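PDB 6CEQ: methyl-accepting chemotaxis protein from Vibrio cholerae, which probably senses oxygen through a heme-binding PAS domain and passes the signal on as a chemoreceptor. Local coordinates for residues L9-K14 with G102-L107; E71-T76 with C90-D95. All blocks are in the same frame, centred on the assembly; numbering follows the deposited sequence.

Interaction 1: residues L9-K14 with G102-L107. Unlike the reference sequence in segment 102-107: Leu107 (reference Trp). With HEM (protoporphyrin IX containing Fe), chain D.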
# COMPACT_ATOMS: atom_id res chain seq x y z
N LEU A 9 2.87 -6.38 -2.80
CA LEU A 9 3.58 -5.14 -3.12
C LEU A 9 2.66 -4.15 -3.82
O LEU A 9 1.85 -4.53 -4.68
CB LEU A 9 4.79 -5.39 -4.02
CG LEU A 9 5.94 -6.27 -3.54
CD1 LEU A 9 7.00 -6.32 -4.63
CD2 LEU A 9 6.54 -5.77 -2.23
N MET A 10 2.83 -2.87 -3.49
CA MET A 10 2.07 -1.79 -4.11
C MET A 10 3.01 -0.60 -4.26
O MET A 10 3.75 -0.30 -3.32
CB MET A 10 0.86 -1.45 -3.24
CG MET A 10 -0.06 -0.39 -3.75
SD MET A 10 -1.59 -0.52 -2.80
CE MET A 10 -1.04 -0.84 -1.15
N MET A 11 3.01 0.06 -5.42
CA MET A 11 3.90 1.19 -5.68
C MET A 11 3.12 2.46 -6.01
O MET A 11 2.08 2.40 -6.67
CB MET A 11 4.86 0.87 -6.84
CG MET A 11 5.77 -0.34 -6.60
SD MET A 11 6.23 -1.17 -8.12
CE MET A 11 6.50 0.20 -9.23
N ALA A 12 3.63 3.62 -5.57
CA ALA A 12 3.03 4.91 -5.89
C ALA A 12 4.11 5.89 -6.32
O ALA A 12 5.29 5.70 -6.04
CB ALA A 12 2.24 5.47 -4.70
N ASP A 13 3.70 6.97 -7.00
CA ASP A 13 4.66 8.01 -7.33
C ASP A 13 4.73 9.04 -6.20
O ASP A 13 4.07 8.91 -5.16
CB ASP A 13 4.34 8.67 -8.68
CG ASP A 13 2.99 9.39 -8.71
OD1 ASP A 13 2.39 9.67 -7.64
OD2 ASP A 13 2.53 9.70 -9.83
N LYS A 14 5.59 10.05 -6.39
CA LYS A 14 5.82 11.06 -5.35
C LYS A 14 4.55 11.83 -5.02
O LYS A 14 4.37 12.26 -3.87
CB LYS A 14 6.91 12.03 -5.80
CG LYS A 14 8.30 11.54 -5.50
CD LYS A 14 9.32 12.67 -5.56
CE LYS A 14 9.33 13.32 -6.93
NZ LYS A 14 10.32 14.43 -7.01
N GLY A 102 9.23 7.52 -5.64
CA GLY A 102 8.01 7.28 -4.92
C GLY A 102 8.13 6.07 -4.02
O GLY A 102 9.12 5.34 -4.06
N PRO A 103 7.12 5.83 -3.19
CA PRO A 103 7.20 4.75 -2.22
C PRO A 103 6.79 3.41 -2.81
O PRO A 103 5.93 3.32 -3.69
CB PRO A 103 6.20 5.18 -1.14
CG PRO A 103 5.15 5.92 -1.93
CD PRO A 103 5.88 6.62 -3.05
N ALA A 104 7.44 2.36 -2.31
CA ALA A 104 7.00 0.98 -2.51
C ALA A 104 6.59 0.41 -1.16
O ALA A 104 7.30 0.58 -0.17
CB ALA A 104 8.10 0.13 -3.14
N LEU A 105 5.45 -0.26 -1.13
CA LEU A 105 4.87 -0.82 0.08
C LEU A 105 4.88 -2.33 -0.01
O LEU A 105 4.44 -2.89 -1.02
CB LEU A 105 3.42 -0.38 0.27
CG LEU A 105 2.90 0.85 0.99
CD1 LEU A 105 1.48 0.52 1.39
CD2 LEU A 105 3.72 1.25 2.20
N GLN A 106 5.35 -2.99 1.03
CA GLN A 106 5.16 -4.43 1.20
C GLN A 106 4.26 -4.66 2.40
O GLN A 106 4.49 -4.09 3.47
CB GLN A 106 6.48 -5.17 1.38
CG GLN A 106 6.30 -6.68 1.48
CD GLN A 106 7.56 -7.46 1.19
OE1 GLN A 106 8.59 -6.89 0.83
NE2 GLN A 106 7.49 -8.78 1.36
N LEU A 107 3.24 -5.50 2.24
CA LEU A 107 2.29 -5.80 3.31
C LEU A 107 2.39 -7.27 3.65
O LEU A 107 2.28 -8.13 2.76
CB LEU A 107 0.86 -5.46 2.90
CG LEU A 107 0.52 -4.00 2.59
CD1 LEU A 107 -0.92 -3.88 2.17
CD2 LEU A 107 0.78 -3.08 3.78
CHA HEM D . -1.47 2.89 6.44
CHB HEM D . 1.10 4.46 2.65
CHC HEM D . -2.10 2.16 -0.23
CHD HEM D . -5.26 2.41 3.44
C1A HEM D . -0.44 3.37 5.66
C2A HEM D . 0.84 3.70 6.13
C3A HEM D . 1.57 4.14 5.07
C4A HEM D . 0.74 4.10 3.93
CMA HEM D . 3.01 4.60 5.11
CAA HEM D . 1.33 3.58 7.55
CBA HEM D . 0.77 4.74 8.38
CGA HEM D . 1.11 4.52 9.83
O1A HEM D . 1.22 3.36 10.28
O2A HEM D . 1.29 5.51 10.58
C1B HEM D . 0.47 3.88 1.54
C2B HEM D . 1.04 3.88 0.24
C3B HEM D . 0.16 3.24 -0.59
C4B HEM D . -0.99 2.84 0.26
CMB HEM D . 2.37 4.47 -0.15
CAB HEM D . 0.33 2.99 -2.03
CBB HEM D . 1.50 2.58 -2.51
C1C HEM D . -3.28 2.03 0.50
C2C HEM D . -4.49 1.49 0.05
C3C HEM D . -5.40 1.57 1.10
C4C HEM D . -4.72 2.16 2.20
CMC HEM D . -4.76 0.94 -1.33
CAC HEM D . -6.80 1.12 1.07
CBC HEM D . -7.12 -0.02 0.46
C1D HEM D . -4.44 2.49 4.57
C2D HEM D . -4.96 2.32 5.93
C3D HEM D . -3.91 2.45 6.76
C4D HEM D . -2.74 2.70 5.91
CMD HEM D . -6.40 2.04 6.32
CAD HEM D . -3.94 2.35 8.26
CBD HEM D . -4.86 3.43 8.83
CGD HEM D . -4.41 4.79 8.36
O1D HEM D . -5.13 5.47 7.60
O2D HEM D . -3.30 5.24 8.74
NA HEM D . -0.49 3.63 4.31
NB HEM D . -0.72 3.26 1.51
NC HEM D . -3.44 2.43 1.80
ND HEM D . -3.12 2.72 4.62
FE HEM D . -1.98 3.00 3.17
O HOH W 1 -1.20 0.57 3.11

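Interaction 2: residues E71-T76 with C90-D95. With HEM (protoporphyrin IX containing Fe), chain D.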
# COMPACT_ATOMS: atom_id res chain seq x y z
N GLU A 71 14.34 10.46 3.08
CA GLU A 71 15.49 10.34 3.97
C GLU A 71 15.11 9.56 5.22
O GLU A 71 15.94 8.83 5.78
CB GLU A 71 16.03 11.72 4.32
N ARG A 72 13.87 9.72 5.68
CA ARG A 72 13.38 9.01 6.86
C ARG A 72 12.80 7.64 6.53
O ARG A 72 12.35 6.94 7.44
CB ARG A 72 12.33 9.84 7.61
CG ARG A 72 12.85 11.22 8.02
CD ARG A 72 11.92 11.92 9.00
NE ARG A 72 10.58 12.22 8.49
CZ ARG A 72 10.14 13.45 8.25
NH1 ARG A 72 10.94 14.49 8.46
NH2 ARG A 72 8.91 13.65 7.80
N LEU A 73 12.84 7.23 5.27
CA LEU A 73 12.48 5.87 4.92
C LEU A 73 13.72 5.00 5.05
O LEU A 73 14.85 5.50 4.98
CB LEU A 73 11.93 5.79 3.48
CG LEU A 73 10.64 6.55 3.14
CD1 LEU A 73 10.21 6.39 1.68
CD2 LEU A 73 9.54 6.02 4.04
N PRO A 74 13.57 3.69 5.28
CA PRO A 74 12.33 2.89 5.37
C PRO A 74 11.47 3.15 6.61
O PRO A 74 11.95 3.54 7.68
CB PRO A 74 12.85 1.45 5.37
CG PRO A 74 14.22 1.54 5.93
CD PRO A 74 14.77 2.86 5.48
N PHE A 75 10.16 2.95 6.43
CA PHE A 75 9.16 3.11 7.48
C PHE A 75 8.45 1.78 7.69
O PHE A 75 8.10 1.10 6.73
CB PHE A 75 8.15 4.21 7.09
CG PHE A 75 7.05 4.41 8.09
CD1 PHE A 75 7.17 5.35 9.10
CD2 PHE A 75 5.88 3.66 8.02
CE1 PHE A 75 6.16 5.54 10.01
CE2 PHE A 75 4.86 3.84 8.93
CZ PHE A 75 5.00 4.78 9.93
N THR A 76 8.24 1.40 8.96
CA THR A 76 7.52 0.17 9.27
C THR A 76 6.43 0.44 10.29
O THR A 76 6.58 1.30 11.17
CB THR A 76 8.44 -0.93 9.81
OG1 THR A 76 8.94 -0.54 11.10
CG2 THR A 76 9.60 -1.17 8.86
N CYS A 90 7.49 0.39 4.12
CA CYS A 90 7.53 1.39 3.05
C CYS A 90 8.98 1.74 2.77
O CYS A 90 9.71 2.15 3.68
CB CYS A 90 6.74 2.63 3.47
SG CYS A 90 6.57 3.86 2.16
N ILE A 91 9.40 1.58 1.52
CA ILE A 91 10.78 1.84 1.12
C ILE A 91 10.77 2.84 -0.04
O ILE A 91 9.78 3.00 -0.75
CB ILE A 91 11.53 0.56 0.71
CG1 ILE A 91 10.85 -0.12 -0.47
CG2 ILE A 91 11.62 -0.40 1.88
CD1 ILE A 91 11.54 0.10 -1.81
N ALA A 92 11.91 3.52 -0.21
CA ALA A 92 12.04 4.50 -1.28
C ALA A 92 12.43 3.80 -2.58
O ALA A 92 13.40 3.04 -2.61
CB ALA A 92 13.10 5.55 -0.91
N MET A 93 11.68 4.07 -3.64
CA MET A 93 12.07 3.64 -4.97
C MET A 93 12.89 4.73 -5.62
O MET A 93 12.60 5.92 -5.46
CB MET A 93 10.85 3.35 -5.85
CG MET A 93 9.98 2.24 -5.34
SD MET A 93 8.74 1.85 -6.59
CE MET A 93 8.05 3.47 -6.93
N ARG A 94 13.94 4.34 -6.33
CA ARG A 94 14.80 5.32 -6.98
C ARG A 94 15.02 4.97 -8.44
O ARG A 94 14.96 3.80 -8.83
CB ARG A 94 16.14 5.43 -6.25
CG ARG A 94 15.95 5.81 -4.80
CD ARG A 94 17.25 5.98 -4.08
NE ARG A 94 17.02 6.48 -2.72
CZ ARG A 94 16.84 7.75 -2.41
NH1 ARG A 94 16.87 8.69 -3.35
NH2 ARG A 94 16.62 8.09 -1.14
N ASP A 95 15.28 5.99 -9.27
CA ASP A 95 15.60 5.72 -10.66
C ASP A 95 17.07 5.35 -10.80
O ASP A 95 17.81 5.26 -9.82
CB ASP A 95 15.21 6.91 -11.55
CG ASP A 95 16.02 8.17 -11.27
OD1 ASP A 95 17.07 8.12 -10.59
OD2 ASP A 95 15.58 9.24 -11.75
CHA HEM D . -1.47 2.89 6.44
CHB HEM D . 1.10 4.46 2.65
CHC HEM D . -2.10 2.16 -0.23
CHD HEM D . -5.26 2.41 3.44
C1A HEM D . -0.44 3.37 5.66
C2A HEM D . 0.84 3.70 6.13
C3A HEM D . 1.57 4.14 5.07
C4A HEM D . 0.74 4.10 3.93
CMA HEM D . 3.01 4.60 5.11
CAA HEM D . 1.33 3.58 7.55
CBA HEM D . 0.77 4.74 8.38
CGA HEM D . 1.11 4.52 9.83
O1A HEM D . 1.22 3.36 10.28
O2A HEM D . 1.29 5.51 10.58
C1B HEM D . 0.47 3.88 1.54
C2B HEM D . 1.04 3.88 0.24
C3B HEM D . 0.16 3.24 -0.59
C4B HEM D . -0.99 2.84 0.26
CMB HEM D . 2.37 4.47 -0.15
CAB HEM D . 0.33 2.99 -2.03
CBB HEM D . 1.50 2.58 -2.51
C1C HEM D . -3.28 2.03 0.50
C2C HEM D . -4.49 1.49 0.05
C3C HEM D . -5.40 1.57 1.10
C4C HEM D . -4.72 2.16 2.20
CMC HEM D . -4.76 0.94 -1.33
CAC HEM D . -6.80 1.12 1.07
CBC HEM D . -7.12 -0.02 0.46
C1D HEM D . -4.44 2.49 4.57
C2D HEM D . -4.96 2.32 5.93
C3D HEM D . -3.91 2.45 6.76
C4D HEM D . -2.74 2.70 5.91
CMD HEM D . -6.40 2.04 6.32
CAD HEM D . -3.94 2.35 8.26
CBD HEM D . -4.86 3.43 8.83
CGD HEM D . -4.41 4.79 8.36
O1D HEM D . -5.13 5.47 7.60
O2D HEM D . -3.30 5.24 8.74
NA HEM D . -0.49 3.63 4.31
NB HEM D . -0.72 3.26 1.51
NC HEM D . -3.44 2.43 1.80
ND HEM D . -3.12 2.72 4.62
FE HEM D . -1.98 3.00 3.17
O HOH W 1 -1.20 0.57 3.11

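Interaction 1: residues L9-K14 with G102-L107
Met10 and Leu105 form an antiparallel hydrogen-bonded pair in the PAS-domain sheet, and the N-H and C=O of each residue are satisfied by those of the other. Met10 N gives its hydrogen to Leu105 O at 2.9 Å. Leu105 N returns a straighter bond to Met10 O at 2.8 Å. Two residues on, Ala12 N bonds Pro103 O at 3.0 Å with an N-H...O angle of 170°. Proline has no N-H to give back, so Ala12 O gets no such bond from Pro103. It instead receives a CA-H...O contact from Gly102 CA at 3.3 Å. Gly102 has backbone angles that call for glycine. The residues between these pairs bond outward. Met11 bonds the backbone of Gln19 and Tyr20, Ala104 that of Ile91, and Gly102 that of Met93. Leu9 N bonds Asn22 OD1.

The side chains of Met10 and Leu105 run alongside each other onto the heme, and Met10 CE touches Leu105 CD1 at 3.8 Å. CG of Met10 is anti to its backbone N (chi1 -178°). The chain bends at chi3, and the methyl CE reaches the heme meso carbon CHC at 3.3 Å. Leu105 lays CD1 over the pyrrole atoms C1B and NB, with C1B at 3.5 Å. Farther along, Ala12 CB meets the heme vinyl carbon CBB, and Pro103 CG meets the heme methyl CMB at 3.6 Å. The other face of the sheet carries Leu9, whose CD2 packs on CB of Gln106.

Asp13 turns away from the pair, and its OD1 accepts a hydrogen bond from Ile17 N. Strand 100-109 is the middle strand of five, and 8-12 lies next to it. Strand 18-21 flanks 8-12, where Met10 touches Leu21, and strand 84-94 flanks 100-109.

Interaction 2: residues E71-T76 with C90-D95
Phe75 pairs with Cys90 where the two strands of a beta hairpin, 75-81 and 84-94, meet at the edge of the PAS-domain sheet. It is an antiparallel hydrogen-bonded pair. Phe75 N bonds Cys90 O at 2.9 Å, and Cys90 N bonds Phe75 O at 2.8 Å. Cys90 O also takes a CA-H...O contact from Pro74 CA at 3.2 Å. Pro74 follows a cis peptide bond and precedes the first residue of the strand.

The tight part combines these two backbone bonds with the packing of Leu73 on buried Cys90 and on Ala92. Leu73 points toward strand 84-94 and spreads its two methyls along it. CD1 sits against the backbone of Ala92, with Leu73 CD1 3.8 Å from Ala92 N, and also meets Ala92 CB. The other methyl lies near Cys90 O, and Leu73 CD2 is 4.1 Å from Cys90 SG. Helix 60-68 adds to this packing, as Ile66 touches both Leu73 and Phe75.

The solvent side is looser. Pro74 and Ile91 are both exposed. Their side chains meet through a single pair of carbons, Pro74 CB and Ile91 CG2, 4.1 Å apart. No backbone bond joins these two residues, in contrast to the doubly bonded pair beside them.

The ring of Phe75 reaches from the strand pair to the heme. Its CB still lies near Cys90 CB, but CG is anti to the backbone N (chi1 178°), and the outer ring leads away from Cys90 to a heme propionate. Carboxylate oxygen O1A lies at the ring edge, in its plane. The ring meets the propionate carbon CAA obliquely, with Phe75 CE2 3.8 Å from heme CAA.

How the interactions relate
Interaction 1 lies nearer the centre of the chain and is partly buried; interaction 2 is a surface contact at the sheet edge. They share no strand, but strands 100-109 and 84-94 are neighbours in one sheet. Ala104 O to Ile91 N and Gly102 O to Met93 N are probable hydrogen bonds between them, and Leu105 and Pro103 pack on Cys90. Along the chain, interaction 2 is nested inside the loop closed by interaction 1. Both touch the heme, but by different means. Residues 9-14 and 102-107 lay apolar groups on the macrocycle and its methyl and vinyl groups, whereas 71-76 brings one aromatic ring to a propionate.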